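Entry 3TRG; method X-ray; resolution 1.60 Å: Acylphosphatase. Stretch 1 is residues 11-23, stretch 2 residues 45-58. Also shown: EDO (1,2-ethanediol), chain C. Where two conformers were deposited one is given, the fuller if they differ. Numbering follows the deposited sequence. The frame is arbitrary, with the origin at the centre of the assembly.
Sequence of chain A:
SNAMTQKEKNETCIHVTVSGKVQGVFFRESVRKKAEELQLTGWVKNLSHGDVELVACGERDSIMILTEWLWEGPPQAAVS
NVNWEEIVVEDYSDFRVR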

# COMPACT_ATOMS: atom_id res chain seq x y z
N GLU A 11 0.25 -2.34 15.64
CA GLU A 11 0.65 -2.28 14.24
C GLU A 11 0.76 -3.67 13.61
O GLU A 11 1.03 -4.66 14.30
CB GLU A 11 1.96 -1.50 14.08
CG GLU A 11 1.87 -0.09 14.63
CD GLU A 11 3.20 0.66 14.61
OE1 GLU A 11 4.20 0.11 14.10
OE2 GLU A 11 3.23 1.79 15.12
N THR A 12 0.55 -3.73 12.30
CA THR A 12 0.80 -4.95 11.56
C THR A 12 1.22 -4.60 10.14
O THR A 12 1.42 -3.44 9.83
CB THR A 12 -0.45 -5.87 11.55
OG1 THR A 12 -0.09 -7.16 11.07
CG2 THR A 12 -1.55 -5.26 10.68
N CYS A 13 1.36 -5.61 9.29
CA CYS A 13 1.74 -5.38 7.91
C CYS A 13 0.81 -6.15 6.98
O CYS A 13 0.31 -7.22 7.34
CB CYS A 13 3.17 -5.85 7.65
SG CYS A 13 4.46 -4.93 8.50
N ILE A 14 0.58 -5.60 5.79
CA ILE A 14 -0.16 -6.30 4.75
C ILE A 14 0.62 -6.28 3.44
O ILE A 14 1.47 -5.42 3.22
CB ILE A 14 -1.57 -5.69 4.52
CG1 ILE A 14 -1.47 -4.27 3.97
CG2 ILE A 14 -2.40 -5.75 5.81
CD1 ILE A 14 -2.80 -3.72 3.44
N HIS A 15 0.32 -7.25 2.57
CA HIS A 15 0.84 -7.29 1.22
C HIS A 15 -0.34 -7.17 0.27
O HIS A 15 -1.39 -7.77 0.51
CB HIS A 15 1.58 -8.62 0.99
CG HIS A 15 2.09 -8.80 -0.40
ND1 HIS A 15 1.45 -9.60 -1.32
CD2 HIS A 15 3.17 -8.29 -1.03
CE1 HIS A 15 2.12 -9.58 -2.46
NE2 HIS A 15 3.17 -8.79 -2.31
N VAL A 16 -0.18 -6.39 -0.80
CA VAL A 16 -1.29 -6.08 -1.70
C VAL A 16 -0.86 -6.17 -3.15
O VAL A 16 0.26 -5.79 -3.50
CB VAL A 16 -1.81 -4.65 -1.48
CG1 VAL A 16 -3.18 -4.47 -2.13
CG2 VAL A 16 -1.86 -4.32 0.01
N THR A 17 -1.76 -6.68 -3.99
CA THR A 17 -1.65 -6.48 -5.43
C THR A 17 -2.89 -5.75 -5.93
O THR A 17 -4.01 -6.01 -5.47
CB THR A 17 -1.45 -7.78 -6.22
OG1 THR A 17 -2.48 -8.72 -5.88
CG2 THR A 17 -0.09 -8.39 -5.92
N VAL A 18 -2.68 -4.81 -6.85
CA VAL A 18 -3.75 -3.99 -7.38
C VAL A 18 -3.76 -4.13 -8.90
O VAL A 18 -2.75 -3.86 -9.55
CB VAL A 18 -3.56 -2.51 -7.01
CG1 VAL A 18 -4.71 -1.66 -7.56
CG2 VAL A 18 -3.46 -2.35 -5.49
N SER A 19 -4.89 -4.56 -9.45
CA SER A 19 -4.99 -4.78 -10.88
C SER A 19 -5.87 -3.74 -11.56
O SER A 19 -6.69 -3.09 -10.91
CB SER A 19 -5.55 -6.18 -11.17
OG SER A 19 -6.89 -6.29 -10.75
N GLY A 20 -5.69 -3.59 -12.86
CA GLY A 20 -6.49 -2.68 -13.66
C GLY A 20 -5.63 -1.79 -14.53
O GLY A 20 -4.52 -2.16 -14.92
N LYS A 21 -6.16 -0.62 -14.85
CA LYS A 21 -5.39 0.42 -15.51
C LYS A 21 -4.57 1.11 -14.44
O LYS A 21 -5.06 2.01 -13.75
CB LYS A 21 -6.33 1.41 -16.21
CG LYS A 21 -5.73 2.79 -16.47
CD LYS A 21 -4.55 2.73 -17.42
CE LYS A 21 -4.01 4.13 -17.69
NZ LYS A 21 -2.85 4.11 -18.62
N VAL A 22 -3.33 0.66 -14.28
CA VAL A 22 -2.48 1.15 -13.19
C VAL A 22 -1.13 1.66 -13.67
O VAL A 22 -0.27 2.00 -12.86
CB VAL A 22 -2.25 0.06 -12.11
CG1 VAL A 22 -3.58 -0.38 -11.50
CG2 VAL A 22 -1.50 -1.14 -12.70
N GLN A 23 -0.95 1.70 -14.99
CA GLN A 23 0.29 2.23 -15.57
C GLN A 23 0.08 3.63 -16.15
O GLN A 23 -1.01 3.96 -16.61
CB GLN A 23 0.83 1.29 -16.65
CG GLN A 23 1.69 0.15 -16.13
CD GLN A 23 0.88 -1.00 -15.56
OE1 GLN A 23 -0.28 -1.19 -15.92
NE2 GLN A 23 1.49 -1.76 -14.66
N LYS A 45 5.70 -0.93 -5.85
CA LYS A 45 6.26 -0.96 -7.19
C LYS A 45 5.17 -1.24 -8.22
O LYS A 45 4.07 -1.68 -7.88
CB LYS A 45 7.38 -1.99 -7.29
CG LYS A 45 6.90 -3.42 -7.19
CD LYS A 45 8.06 -4.41 -7.01
CE LYS A 45 8.71 -4.77 -8.33
NZ LYS A 45 9.43 -6.07 -8.24
N ASN A 46 5.50 -0.95 -9.48
CA ASN A 46 4.66 -1.33 -10.60
C ASN A 46 5.30 -2.55 -11.21
O ASN A 46 6.41 -2.46 -11.72
CB ASN A 46 4.64 -0.22 -11.65
CG ASN A 46 3.51 0.77 -11.45
OD1 ASN A 46 3.68 1.78 -10.77
ND2 ASN A 46 2.36 0.49 -12.05
N LEU A 47 4.61 -3.68 -11.17
CA LEU A 47 5.13 -4.86 -11.84
C LEU A 47 5.01 -4.66 -13.35
O LEU A 47 3.96 -4.23 -13.84
CB LEU A 47 4.38 -6.12 -11.38
CG LEU A 47 4.46 -6.41 -9.88
CD1 LEU A 47 3.58 -7.59 -9.53
CD2 LEU A 47 5.89 -6.65 -9.43
N SER A 48 6.08 -4.94 -14.08
CA SER A 48 6.09 -4.72 -15.52
C SER A 48 5.00 -5.54 -16.21
O SER A 48 4.93 -6.75 -16.05
CB SER A 48 7.46 -5.06 -16.09
OG SER A 48 7.54 -4.74 -17.46
N HIS A 49 4.14 -4.86 -16.98
CA HIS A 49 3.04 -5.50 -17.69
C HIS A 49 2.02 -6.13 -16.76
O HIS A 49 1.20 -6.94 -17.19
CB HIS A 49 3.57 -6.56 -18.67
CG HIS A 49 4.55 -6.02 -19.65
ND1 HIS A 49 4.25 -4.99 -20.52
CD2 HIS A 49 5.83 -6.36 -19.92
CE1 HIS A 49 5.30 -4.72 -21.27
NE2 HIS A 49 6.28 -5.54 -20.93
N GLY A 50 2.05 -5.75 -15.49
CA GLY A 50 1.22 -6.40 -14.49
C GLY A 50 0.63 -5.48 -13.45
O GLY A 50 0.32 -4.31 -13.72
N ASP A 51 0.48 -6.01 -12.24
CA ASP A 51 -0.21 -5.32 -11.15
C ASP A 51 0.70 -4.35 -10.42
O ASP A 51 1.92 -4.42 -10.54
CB ASP A 51 -0.72 -6.34 -10.12
CG ASP A 51 -1.77 -7.27 -10.68
OD1 ASP A 51 -2.44 -6.91 -11.67
OD2 ASP A 51 -1.94 -8.36 -10.11
N VAL A 52 0.10 -3.47 -9.63
CA VAL A 52 0.86 -2.73 -8.63
C VAL A 52 1.01 -3.64 -7.42
O VAL A 52 0.09 -4.37 -7.06
CB VAL A 52 0.15 -1.41 -8.25
CG1 VAL A 52 0.71 -0.84 -6.96
CG2 VAL A 52 0.28 -0.40 -9.38
N GLU A 53 2.20 -3.64 -6.81
CA GLU A 53 2.44 -4.47 -5.64
C GLU A 53 2.97 -3.60 -4.51
O GLU A 53 3.81 -2.73 -4.73
CB GLU A 53 3.44 -5.59 -5.95
CG GLU A 53 3.69 -6.51 -4.76
CD GLU A 53 4.86 -7.45 -4.97
OE1 GLU A 53 5.61 -7.27 -5.95
OE2 GLU A 53 5.03 -8.36 -4.14
N LEU A 54 2.48 -3.83 -3.29
CA LEU A 54 2.98 -3.05 -2.16
C LEU A 54 2.95 -3.84 -0.86
O LEU A 54 2.22 -4.82 -0.72
CB LEU A 54 2.18 -1.75 -1.98
CG LEU A 54 0.69 -1.92 -1.67
CD1 LEU A 54 0.30 -1.03 -0.50
CD2 LEU A 54 -0.14 -1.59 -2.89
N VAL A 55 3.80 -3.41 0.07
CA VAL A 55 3.71 -3.82 1.47
C VAL A 55 3.50 -2.55 2.28
O VAL A 55 4.17 -1.53 2.06
CB VAL A 55 5.00 -4.53 1.93
CG1 VAL A 55 5.03 -4.63 3.46
CG2 VAL A 55 5.10 -5.92 1.29
N ALA A 56 2.55 -2.59 3.21
CA ALA A 56 2.26 -1.44 4.05
C ALA A 56 2.20 -1.89 5.50
O ALA A 56 1.54 -2.89 5.82
CB ALA A 56 0.96 -0.79 3.64
N CYS A 57 2.89 -1.16 6.38
CA CYS A 57 2.96 -1.49 7.79
C CYS A 57 2.61 -0.27 8.62
O CYS A 57 3.01 0.86 8.29
CB CYS A 57 4.38 -1.93 8.18
SG CYS A 57 5.01 -3.37 7.31
N GLY A 58 1.87 -0.49 9.70
CA GLY A 58 1.54 0.56 10.63
C GLY A 58 0.26 0.23 11.36
O GLY A 58 -0.13 -0.93 11.46
C1 EDO C . -2.07 -10.77 -1.28
O1 EDO C . -0.75 -11.14 -0.88
C2 EDO C . -2.00 -9.94 -2.56
O2 EDO C . -1.50 -10.74 -3.64
O HOH W 1 -3.24 -5.16 -13.72

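The shortest polar contact between the two stretches joins side chains of neighbouring strands: His15 NE2 donates to Glu53 OE2 at 2.6 Å, with an almost linear N-H...O angle of 176°. The residues are not direct partners in the register, since His15 faces Val55 and Glu53 faces Thr17. The link is therefore diagonal, reached because both side chains have chi1 in t and extend along the same face of the sheet. The ring's other nitrogen is also occupied: His15 ND1 donates to EDO O1 at 2.7 Å, a molecule probably left from the crystallisation liquor.

Beneath this lies a regular antiparallel ladder. Strand 11-19 runs against strand 52-57 at 169°, their axes approaching to 4.7 Å. Four residue pairs are joined by two-way hydrogen bonds: Thr12 with Gly58, Ile14 with Ala56, Val16 with Leu54, and Val18 with Val52. Ile14 N to Ala56 O is 2.9 Å and Ala56 N to Ile14 O is 3.0 Å; the shortest rung is Val18 N to Val52 O, 2.8 Å. Between these wide pairs the CA atoms come closer, and CA-H...O contacts fill the gaps, as from Thr17 CA to Val52 O at 3.2 Å.

One narrow, non-hydrogen-bonded pair carries a covalent bond. Cys13 and Cys57 have their CA atoms only 4.1 Å apart, and with both chi1 angles in m, Cys13 SG meets Cys57 SG at 2.0 Å with a chi3 of 110°. The disulfide shares its face with His15, Val55, Thr17 and Glu53.

Past the corner at Gly20, side-chain amides take over from the ladder. Asn46 ND2 donates to Val22 O at 3.1 Å, and Gln23 NE2 to Gly50 O at 3.0 Å, so each amide satisfies a carbonyl of the opposite stretch. Gly50 closes the type II turn from Leu47, through Gly50 N to Leu47 O at 2.9 Å. A water accepts from Gly20 N at 3.0 Å and donates to Asp51 OD1 at 2.8 Å, bridging the stretches. Gly20 and Gly58 both have backbone angles that would jam a CB against the preceding carbonyl, so each site calls for glycine.

The other face is buried and largely aliphatic. Val16 CB packs on Leu54 CG at 3.7 Å, Val18 CB lies 4.1 Å from Val52 CB, and Ile14 CG1 is 4.3 Å from Ala56 CB. Val22 extends this packing beyond the corner, its CB 3.8 Å from Val52 CG2. The alternation of side chains mostly sorts the chemistry: the disulfide and the His15-Glu53 bond share one face, where Val55 also packs; the other is hydrocarbon but for Thr12.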